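Local coordinates for sugar ABC transporter (Agrobacterium radiobacter, PDB 4RXT), which binds a pentose sugar, arabinose, between its two lobes and probably delivers it to an ABC-type sugar transporter, at residues A[211-216]-A[238-243]. Residues are numbered along the deposited sequence; the frame is centred on the assembly and turned at random.
Sequences AIAENK and SGAIAG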
ATOM      1  N   ALA A 211      -6.600  14.575  11.019  1.00 12.86           N
ATOM      2  CA  ALA A 211      -6.378  16.029  11.064  1.00 12.14           C
ATOM      3  C   ALA A 211      -7.565  16.832  10.491  1.00 11.08           C
ATOM      4  O   ALA A 211      -8.015  17.860  11.057  1.00 13.53           O
ATOM      5  CB  ALA A 211      -5.104  16.411  10.283  1.00 13.28           C
ATOM      6  N   ILE A 212      -8.071  16.361   9.346  1.00  9.37           N
ATOM      7  CA  ILE A 212      -9.215  17.008   8.732  1.00 12.33           C
ATOM      8  C   ILE A 212     -10.497  16.860   9.579  1.00 11.76           C
ATOM      9  O   ILE A 212     -11.212  17.852   9.776  1.00 13.35           O
ATOM     10  CB  ILE A 212      -9.427  16.466   7.306  1.00 12.21           C
ATOM     11  CG1 ILE A 212      -8.205  16.825   6.408  1.00 15.31           C
ATOM     12  CG2 ILE A 212     -10.694  17.035   6.662  1.00 13.79           C
ATOM     13  CD1 ILE A 212      -7.682  18.250   6.484  1.00 20.93           C
ATOM     14  N   ALA A 213     -10.753  15.656  10.095  1.00 11.43           N
ATOM     15  CA  ALA A 213     -11.940  15.396  10.968  1.00 13.40           C
ATOM     16  C   ALA A 213     -11.894  16.278  12.225  1.00  9.91           C
ATOM     17  O   ALA A 213     -12.893  16.953  12.588  1.00 15.46           O
ATOM     18  CB  ALA A 213     -11.991  13.929  11.386  1.00 17.09           C
ATOM     19  N   GLU A 214     -10.750  16.267  12.912  1.00 12.11           N
ATOM     20  CA  GLU A 214     -10.636  16.936  14.215  1.00 12.64           C
ATOM     21  C   GLU A 214     -10.763  18.432  14.115  1.00 11.52           C
ATOM     22  O   GLU A 214     -11.228  19.097  15.014  1.00 12.55           O
ATOM     23  CB  GLU A 214      -9.322  16.575  14.908  1.00 16.42           C
ATOM     24  CG  GLU A 214      -9.233  15.129  15.414  1.00 19.74           C
ATOM     25  CD  GLU A 214      -7.862  14.784  15.976  1.00 20.36           C
ATOM     26  OE1 GLU A 214      -6.896  15.570  15.773  1.00 25.23           O
ATOM     27  OE2 GLU A 214      -7.779  13.702  16.612  1.00 26.59           O
ATOM     28  N   ASN A 215     -10.369  18.979  12.972  1.00 11.83           N
ATOM     29  CA  ASN A 215     -10.405  20.406  12.767  1.00 11.44           C
ATOM     30  C   ASN A 215     -11.586  20.868  11.953  1.00 11.17           C
ATOM     31  O   ASN A 215     -11.731  22.057  11.661  1.00 11.82           O
ATOM     32  CB  ASN A 215      -9.088  20.839  12.109  1.00 10.65           C
ATOM     33  CG  ASN A 215      -7.949  20.754  13.080  1.00 12.49           C
ATOM     34  OD1 ASN A 215      -7.899  21.508  14.048  1.00 13.54           O
ATOM     35  ND2 ASN A 215      -7.044  19.829  12.855  1.00 15.80           N
ATOM     36  N   LYS A 216     -12.470  19.926  11.631  1.00 11.66           N
ATOM     37  CA  LYS A 216     -13.728  20.259  10.929  1.00 14.13           C
ATOM     38  C   LYS A 216     -13.492  20.895   9.585  1.00 12.16           C
ATOM     39  O   LYS A 216     -14.111  21.885   9.227  1.00 14.90           O
ATOM     40  CB  LYS A 216     -14.616  21.174  11.783  1.00 16.89           C
ATOM     41  CG  LYS A 216     -14.684  20.802  13.269  1.00 23.89           C
ATOM     42  CD  LYS A 216     -15.169  19.407  13.495  1.00 37.71           C
ATOM     43  CE  LYS A 216     -15.207  19.073  14.978  1.00 60.68           C
ATOM     44  NZ  LYS A 216     -15.927  17.786  15.251  1.00 68.00           N
ATOM     45  N   SER A 238     -18.066  10.176   6.904  1.00 19.21           N
ATOM     46  CA  SER A 238     -18.247  11.453   7.593  1.00 21.11           C
ATOM     47  C   SER A 238     -17.931  12.625   6.665  1.00 25.90           C
ATOM     48  O   SER A 238     -18.357  13.753   6.923  1.00 25.24           O
ATOM     49  CB  SER A 238     -17.382  11.556   8.848  1.00 20.14           C
ATOM     50  OG  SER A 238     -16.015  11.857   8.534  1.00 25.46           O
ATOM     51  N   GLY A 239     -17.158  12.347   5.607  1.00 20.09           N
ATOM     52  CA  GLY A 239     -16.718  13.350   4.657  1.00 19.97           C
ATOM     53  C   GLY A 239     -15.312  13.861   4.898  1.00 17.45           C
ATOM     54  O   GLY A 239     -14.808  14.653   4.118  1.00 22.07           O
ATOM     55  N   ALA A 240     -14.667  13.414   5.971  1.00 17.15           N
ATOM     56  CA  ALA A 240     -13.260  13.834   6.216  1.00 15.04           C
ATOM     57  C   ALA A 240     -12.280  13.330   5.177  1.00 15.95           C
ATOM     58  O   ALA A 240     -11.244  13.933   4.989  1.00 16.28           O
ATOM     59  CB  ALA A 240     -12.775  13.437   7.601  1.00 15.48           C
ATOM     60  N   ILE A 241     -12.617  12.206   4.549  1.00 13.95           N
ATOM     61  CA  ILE A 241     -11.894  11.672   3.399  1.00 14.90           C
ATOM     62  C   ILE A 241     -12.864  11.648   2.224  1.00 11.91           C
ATOM     63  O   ILE A 241     -14.017  11.260   2.387  1.00 12.62           O
ATOM     64  CB  ILE A 241     -11.245  10.300   3.651  1.00 12.91           C
ATOM     65  CG1 ILE A 241     -10.090  10.464   4.631  1.00 14.65           C
ATOM     66  CG2 ILE A 241     -10.784   9.674   2.318  1.00 14.46           C
ATOM     67  CD1 ILE A 241      -9.353   9.183   4.980  1.00 13.83           C
ATOM     68  N   ALA A 242     -12.418  12.087   1.039  1.00 13.00           N
ATOM     69  CA  ALA A 242     -13.237  12.149  -0.161  1.00 11.99           C
ATOM     70  C   ALA A 242     -13.223  10.858  -0.971  1.00 12.19           C
ATOM     71  O   ALA A 242     -14.186  10.535  -1.703  1.00 13.51           O
ATOM     72  CB  ALA A 242     -12.795  13.315  -1.037  1.00 14.00           C
ATOM     73  N   GLY A 243     -12.116  10.130  -0.872  1.00 14.02           N
ATOM     74  CA  GLY A 243     -11.956   8.893  -1.620  1.00 11.32           C
ATOM     75  C   GLY A 243     -10.815   8.098  -1.076  1.00  9.01           C
ATOM     76  O   GLY A 243      -9.877   8.684  -0.534  1.00 11.65           O
TER
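With chi1 of Ile212 at -64°, CG2 lies anti to the backbone N and beside the carbonyl carbon, which sets this methyl against Ala240, while CG1 leads away from Ala240; the side chain also touches Val221 and Val223. The pair illustrates how a periplasmic binding protein of the sugar-binding family packs one of its alpha/beta lobes: consecutive helices, here 202-214 and 230-238, are joined through the parallel strand 222-226, and the end of one helix meets the turn that follows the next. CG2 of Ile212 sits 3.6 Å from the carbonyl O of Ala240, and its distance to CB of the same residue is 4.3 Å. Ala240 directs its own CB at the helix, where it meets CB of Ala213 at 3.9 Å and comes equally near Ala213 N. Small side chains thus let the two backbones approach closely, the CA atoms of Ala213 and Ala240 being 5.2 Å apart. No hydrogen bond spans the two segments; apolar contact brings them together, and Phe235 of helix 230-238 touches both alanines.

Each helix is followed by a residue with positive phi. Gly239 turns the chain after helix 230-238 in a conformation that glycine, with no CB, adopts readily, and the turn delivers Ala240 to the neighbouring helix. Lys216 closes helix 202-214 in a Schellman motif, its N bonded to Ala213 O. This packing lies away from the arabinose pocket. In the last turn of helix 202-214, Ala211 O accepts twice from Asn215: from the backbone N, and from the side-chain ND2 at 2.8 Å, with the N-H pointing at the oxygen at 151° and the donor tilted 16° from the carbonyl plane.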